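Local coordinates for thymidylate synthase (Enterobacteria phage T4, PDB 1TIS), which catalyses the reductive methylation of dUMP to dTMP with methylenetetrahydrofolate, which leaves as dihydrofolate, working as a homodimer, at residues V198-N203 and Y247-L252; L240-L245 and K267-N272. All blocks are in the same frame, centred on the assembly; numbering follows the deposited sequence.

Contact 1 (V198-N203 and Y247-L252); sequences VAKMCN and YKFRYL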
# COMPACT_ATOMS: atom_id res chain seq x y z
N VAL A 198 14.82 -2.01 13.58
CA VAL A 198 15.45 -1.05 12.69
C VAL A 198 15.80 0.30 13.34
O VAL A 198 16.83 0.91 13.03
CB VAL A 198 14.55 -0.84 11.49
CG1 VAL A 198 15.36 -0.07 10.42
CG2 VAL A 198 14.10 -2.17 10.91
N ALA A 199 15.03 0.83 14.30
CA ALA A 199 15.39 2.02 15.04
C ALA A 199 16.61 1.67 15.83
O ALA A 199 17.42 2.59 15.94
CB ALA A 199 14.42 2.42 16.03
N LYS A 200 16.90 0.45 16.34
CA LYS A 200 18.15 0.24 17.07
C LYS A 200 19.39 0.18 16.14
O LYS A 200 20.52 0.50 16.53
CB LYS A 200 18.03 -1.04 17.91
CG LYS A 200 19.26 -1.28 18.80
CD LYS A 200 19.22 -0.24 19.91
CE LYS A 200 20.57 0.35 20.41
NZ LYS A 200 20.29 1.38 21.42
N MET A 201 19.21 -0.18 14.88
CA MET A 201 20.33 -0.21 13.92
C MET A 201 20.58 1.20 13.50
O MET A 201 21.71 1.66 13.61
CB MET A 201 20.01 -1.00 12.64
CG MET A 201 19.95 -2.50 12.80
SD MET A 201 19.12 -3.22 11.38
CE MET A 201 20.42 -3.48 10.22
N CYS A 202 19.52 1.92 13.12
CA CYS A 202 19.66 3.30 12.67
C CYS A 202 19.87 4.32 13.81
O CYS A 202 20.18 5.49 13.59
CB CYS A 202 18.40 3.60 11.81
SG CYS A 202 18.22 2.50 10.39
N ASN A 203 19.73 3.82 15.04
CA ASN A 203 19.79 4.58 16.27
C ASN A 203 18.86 5.81 16.21
O ASN A 203 19.13 7.02 16.34
CB ASN A 203 21.25 4.98 16.55
CG ASN A 203 21.48 5.44 18.00
OD1 ASN A 203 22.19 6.43 18.21
ND2 ASN A 203 20.96 4.82 19.07
N TYR A 247 26.94 -4.35 22.89
CA TYR A 247 27.24 -2.91 22.97
C TYR A 247 27.82 -2.24 21.71
O TYR A 247 27.32 -1.16 21.38
CB TYR A 247 28.20 -2.72 24.15
CG TYR A 247 28.37 -1.33 24.74
CD1 TYR A 247 27.42 -0.33 24.59
CD2 TYR A 247 29.51 -1.09 25.48
CE1 TYR A 247 27.61 0.89 25.19
CE2 TYR A 247 29.71 0.12 26.08
CZ TYR A 247 28.76 1.10 25.93
OH TYR A 247 28.96 2.30 26.56
N LYS A 248 28.80 -2.76 20.94
CA LYS A 248 29.26 -2.10 19.71
C LYS A 248 28.15 -1.81 18.68
O LYS A 248 28.18 -0.80 17.98
CB LYS A 248 30.34 -2.94 19.00
CG LYS A 248 30.09 -4.46 18.91
CD LYS A 248 31.07 -5.24 18.01
CE LYS A 248 31.73 -6.51 18.62
NZ LYS A 248 30.87 -7.62 19.04
N PHE A 249 27.14 -2.70 18.65
CA PHE A 249 26.00 -2.76 17.74
C PHE A 249 25.65 -1.57 16.86
O PHE A 249 25.72 -1.67 15.63
CB PHE A 249 24.76 -3.13 18.56
CG PHE A 249 23.62 -3.75 17.74
CD1 PHE A 249 23.77 -4.99 17.17
CD2 PHE A 249 22.44 -3.06 17.58
CE1 PHE A 249 22.75 -5.54 16.44
CE2 PHE A 249 21.42 -3.61 16.86
CZ PHE A 249 21.57 -4.84 16.29
N ARG A 250 25.35 -0.39 17.43
CA ARG A 250 24.82 0.72 16.65
C ARG A 250 25.81 1.42 15.72
O ARG A 250 25.50 2.38 15.00
CB ARG A 250 24.18 1.71 17.63
CG ARG A 250 25.14 2.42 18.54
CD ARG A 250 24.31 3.46 19.24
NE ARG A 250 24.97 4.74 19.47
CZ ARG A 250 24.79 5.40 20.63
NH1 ARG A 250 24.11 4.89 21.68
NH2 ARG A 250 25.33 6.62 20.76
N TYR A 251 27.04 0.94 15.74
CA TYR A 251 28.05 1.50 14.86
C TYR A 251 28.39 0.46 13.78
O TYR A 251 29.07 0.76 12.76
CB TYR A 251 29.32 1.88 15.71
CG TYR A 251 29.07 2.65 17.03
CD1 TYR A 251 28.73 4.01 17.07
CD2 TYR A 251 29.17 1.94 18.22
CE1 TYR A 251 28.47 4.65 18.28
CE2 TYR A 251 28.92 2.58 19.43
CZ TYR A 251 28.57 3.92 19.47
OH TYR A 251 28.37 4.51 20.71
N LEU A 252 27.87 -0.77 13.95
CA LEU A 252 28.30 -1.86 13.09
C LEU A 252 27.72 -1.64 11.72
O LEU A 252 26.68 -1.00 11.64
CB LEU A 252 27.86 -3.22 13.65
CG LEU A 252 28.49 -3.73 14.97
CD1 LEU A 252 28.25 -5.22 15.22
CD2 LEU A 252 29.97 -3.55 14.86
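Arg250 reaches from a short 3-10 turn onto the C-terminal end of a long helix and the residue after it, and its side chain maps the contact. CB lies against the carbonyl of Lys200, 4.0 Å from Lys200 O. With chi1 at 68°, CG sits between the backbone N and the carbonyl carbon, over the centre of the Tyr251 ring. CD passes Asn203, 3.6 Å from Asn203 ND2. The guanidinium lies nearly parallel to the Asn203 amide, the planes 20° apart but offset. Asn203 OD1 stands over one face, 3.5 Å from Arg250 NE, an approach too poorly angled for a hydrogen bond, while Tyr251 OH lies above the opposite face, toward its rim. Two flat polar groups suit this exposed position, where the partly negative amide oxygen may favour the nearby cation. Lys200 NZ, a like charge, stays 5.2 Å from Arg250 NH1. Asn203, the first residue beyond the helix, has a positive phi of 51°, which asparagine tolerates better than most residues.

Deeper in, the aliphatic part of Lys200 serves as a hydrocarbon: its CG meets the edge of the Phe249 ring, 3.7 Å from Phe249 CE2. Met201 CG approaches the same ring more loosely, its flexible thioether chain turning inward to Ile126 of helix 121-131. Gln257 NE2, from helix 254-262, donates to both Met201 O and Phe249 O, bridging the two backbones. Residues 247-252 thus lead into helix 254-262 beside the C-terminal end of helix 184-202, which also packs on helix 121-131 and strand 168-179.

Contact 2 (L240-L245 and K267-N272); sequences LVISGL and KDFVLN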
# COMPACT_ATOMS: atom_id res chain seq x y z
N LEU A 240 9.17 -2.58 26.26
CA LEU A 240 9.46 -3.24 25.01
C LEU A 240 10.91 -3.67 24.77
O LEU A 240 11.47 -3.30 23.74
CB LEU A 240 8.83 -2.21 23.97
CG LEU A 240 8.88 -0.61 23.91
CD1 LEU A 240 7.85 -0.09 22.90
CD2 LEU A 240 8.39 0.07 25.18
N VAL A 241 11.52 -4.51 25.61
CA VAL A 241 12.98 -4.74 25.57
C VAL A 241 13.66 -5.96 24.93
O VAL A 241 13.36 -7.11 25.28
CB VAL A 241 13.52 -4.63 27.02
CG1 VAL A 241 13.38 -3.17 27.46
CG2 VAL A 241 12.80 -5.58 27.97
N ILE A 242 14.65 -5.69 24.06
CA ILE A 242 15.40 -6.70 23.30
C ILE A 242 16.74 -6.90 23.97
O ILE A 242 17.32 -5.93 24.45
CB ILE A 242 15.68 -6.26 21.83
CG1 ILE A 242 14.33 -6.10 21.12
CG2 ILE A 242 16.61 -7.26 21.10
CD1 ILE A 242 14.36 -5.42 19.74
N SER A 243 17.26 -8.12 23.93
CA SER A 243 18.51 -8.43 24.57
C SER A 243 19.39 -9.31 23.70
O SER A 243 19.01 -9.79 22.63
CB SER A 243 18.25 -9.15 25.85
OG SER A 243 19.38 -8.86 26.67
N GLY A 244 20.62 -9.44 24.23
CA GLY A 244 21.70 -10.20 23.66
C GLY A 244 22.56 -9.42 22.68
O GLY A 244 23.63 -9.90 22.31
N LEU A 245 22.17 -8.21 22.26
CA LEU A 245 22.91 -7.50 21.21
C LEU A 245 24.07 -6.73 21.78
O LEU A 245 23.90 -5.96 22.73
CB LEU A 245 21.98 -6.54 20.43
CG LEU A 245 21.32 -5.27 20.95
CD1 LEU A 245 20.32 -4.93 19.84
CD2 LEU A 245 20.62 -5.38 22.33
N LYS A 267 13.78 -15.88 23.14
CA LYS A 267 13.93 -15.58 24.55
C LYS A 267 14.41 -14.16 24.70
O LYS A 267 14.03 -13.51 25.67
CB LYS A 267 14.93 -16.48 25.27
CG LYS A 267 16.43 -16.30 25.04
CD LYS A 267 16.99 -17.14 23.88
CE LYS A 267 18.51 -16.95 23.75
NZ LYS A 267 19.14 -17.85 22.80
N ASP A 268 15.20 -13.65 23.75
CA ASP A 268 15.80 -12.32 23.81
C ASP A 268 14.89 -11.11 23.71
O ASP A 268 15.37 -9.97 23.68
CB ASP A 268 16.82 -12.21 22.72
CG ASP A 268 18.14 -12.88 23.02
OD1 ASP A 268 18.73 -12.66 24.10
OD2 ASP A 268 18.61 -13.60 22.12
N PHE A 269 13.59 -11.29 23.63
CA PHE A 269 12.70 -10.17 23.39
C PHE A 269 11.76 -10.37 24.54
O PHE A 269 11.24 -11.48 24.67
CB PHE A 269 11.95 -10.32 22.06
CG PHE A 269 12.82 -10.38 20.80
CD1 PHE A 269 13.63 -11.48 20.57
CD2 PHE A 269 12.80 -9.34 19.89
CE1 PHE A 269 14.43 -11.55 19.45
CE2 PHE A 269 13.60 -9.41 18.76
CZ PHE A 269 14.41 -10.51 18.54
N VAL A 270 11.52 -9.39 25.40
CA VAL A 270 10.66 -9.61 26.55
C VAL A 270 9.87 -8.35 26.99
O VAL A 270 10.26 -7.23 26.62
CB VAL A 270 11.70 -10.23 27.54
CG1 VAL A 270 12.77 -9.20 27.97
CG2 VAL A 270 10.90 -10.93 28.61
N LEU A 271 8.73 -8.42 27.72
CA LEU A 271 7.95 -7.23 28.11
C LEU A 271 7.77 -6.99 29.63
O LEU A 271 7.44 -7.93 30.37
CB LEU A 271 6.57 -7.32 27.47
CG LEU A 271 6.42 -7.71 26.02
CD1 LEU A 271 5.01 -7.42 25.55
CD2 LEU A 271 7.33 -6.87 25.17
N ASN A 272 7.96 -5.78 30.20
CA ASN A 272 7.81 -5.57 31.65
C ASN A 272 6.36 -5.26 31.98
O ASN A 272 5.69 -4.58 31.20
CB ASN A 272 8.64 -4.40 32.21
CG ASN A 272 8.42 -4.10 33.71
OD1 ASN A 272 7.79 -3.11 34.07
ND2 ASN A 272 8.85 -4.88 34.70
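Three backbone hydrogen bonds hold 240-245 against 267-272. Val241 and Val270 form an antiparallel hydrogen-bonded pair: Val270 N gives to Val241 O at 2.9 Å, from above the carbonyl plane, and Val241 N gives to Val270 O at 3.2 Å, nearly along the C=O axis. Two residues further along, Ser243 N donates to Asp268 O in the carbonyl plane, over 2.7 Å. The same oxygen also receives a CA-H contact from Ile242.

Side chains alternate about this ladder. On one face the branched valines meet obliquely, Val241 CG2 lying 3.6 Å from Val270 CG1; beta-branched residues favour extended backbone, and both remain exposed. On the other face Ile242 and Phe269, the non-hydrogen-bonded pair, run side by side in the same direction. Ile242 CG1 comes 3.8 Å from Phe269 CD2, while its CG2 methyl lies over a face of the ring. Both side chains place the first branch anti to the carbonyl carbon (chi1 -63° and -61°), and so stay alongside each other.

The result is a small two-stranded antiparallel sheet, yet not a simple hairpin, since helix 254-262 lies in the connection between its strands. At one end Gly244 has a phi of 88°, a conformation favoured by glycine, and presents no side chain to the nearby Asp268 carboxylate. At the other, Leu271 swings its CD2 back to Leu240 CA, and both leucines touch Phe42.

The Ile242 and Phe269 face packs against helices 184-202 and 53-64. Ile242 packs on Ile197 and Phe269 on Thr193, both of helix 184-202; the buried phenyl ring also meets Trp52 and, on helix 53-64, Ile56 and Ile60.

How the contacts relate
Contacts 1 and 2 lie on the same side of the chain's centre, their own centres about 15 Å apart, and meet where Lys200 CG of contact 1 packs 3.9 Å from Leu245 CD1 of contact 2. Along the sequence their segments alternate: 240-245 runs almost directly into 247-252, and helix 254-262 then carries the chain back to 267-272. Helix 184-202 is common ground, its end taking part in contact 1 and its earlier turns backing the strand pair of contact 2. Both lie away from the annotated sites, although the same helix bears, near its beginning, Asn187, which probably binds dUMP, as in related enzymes.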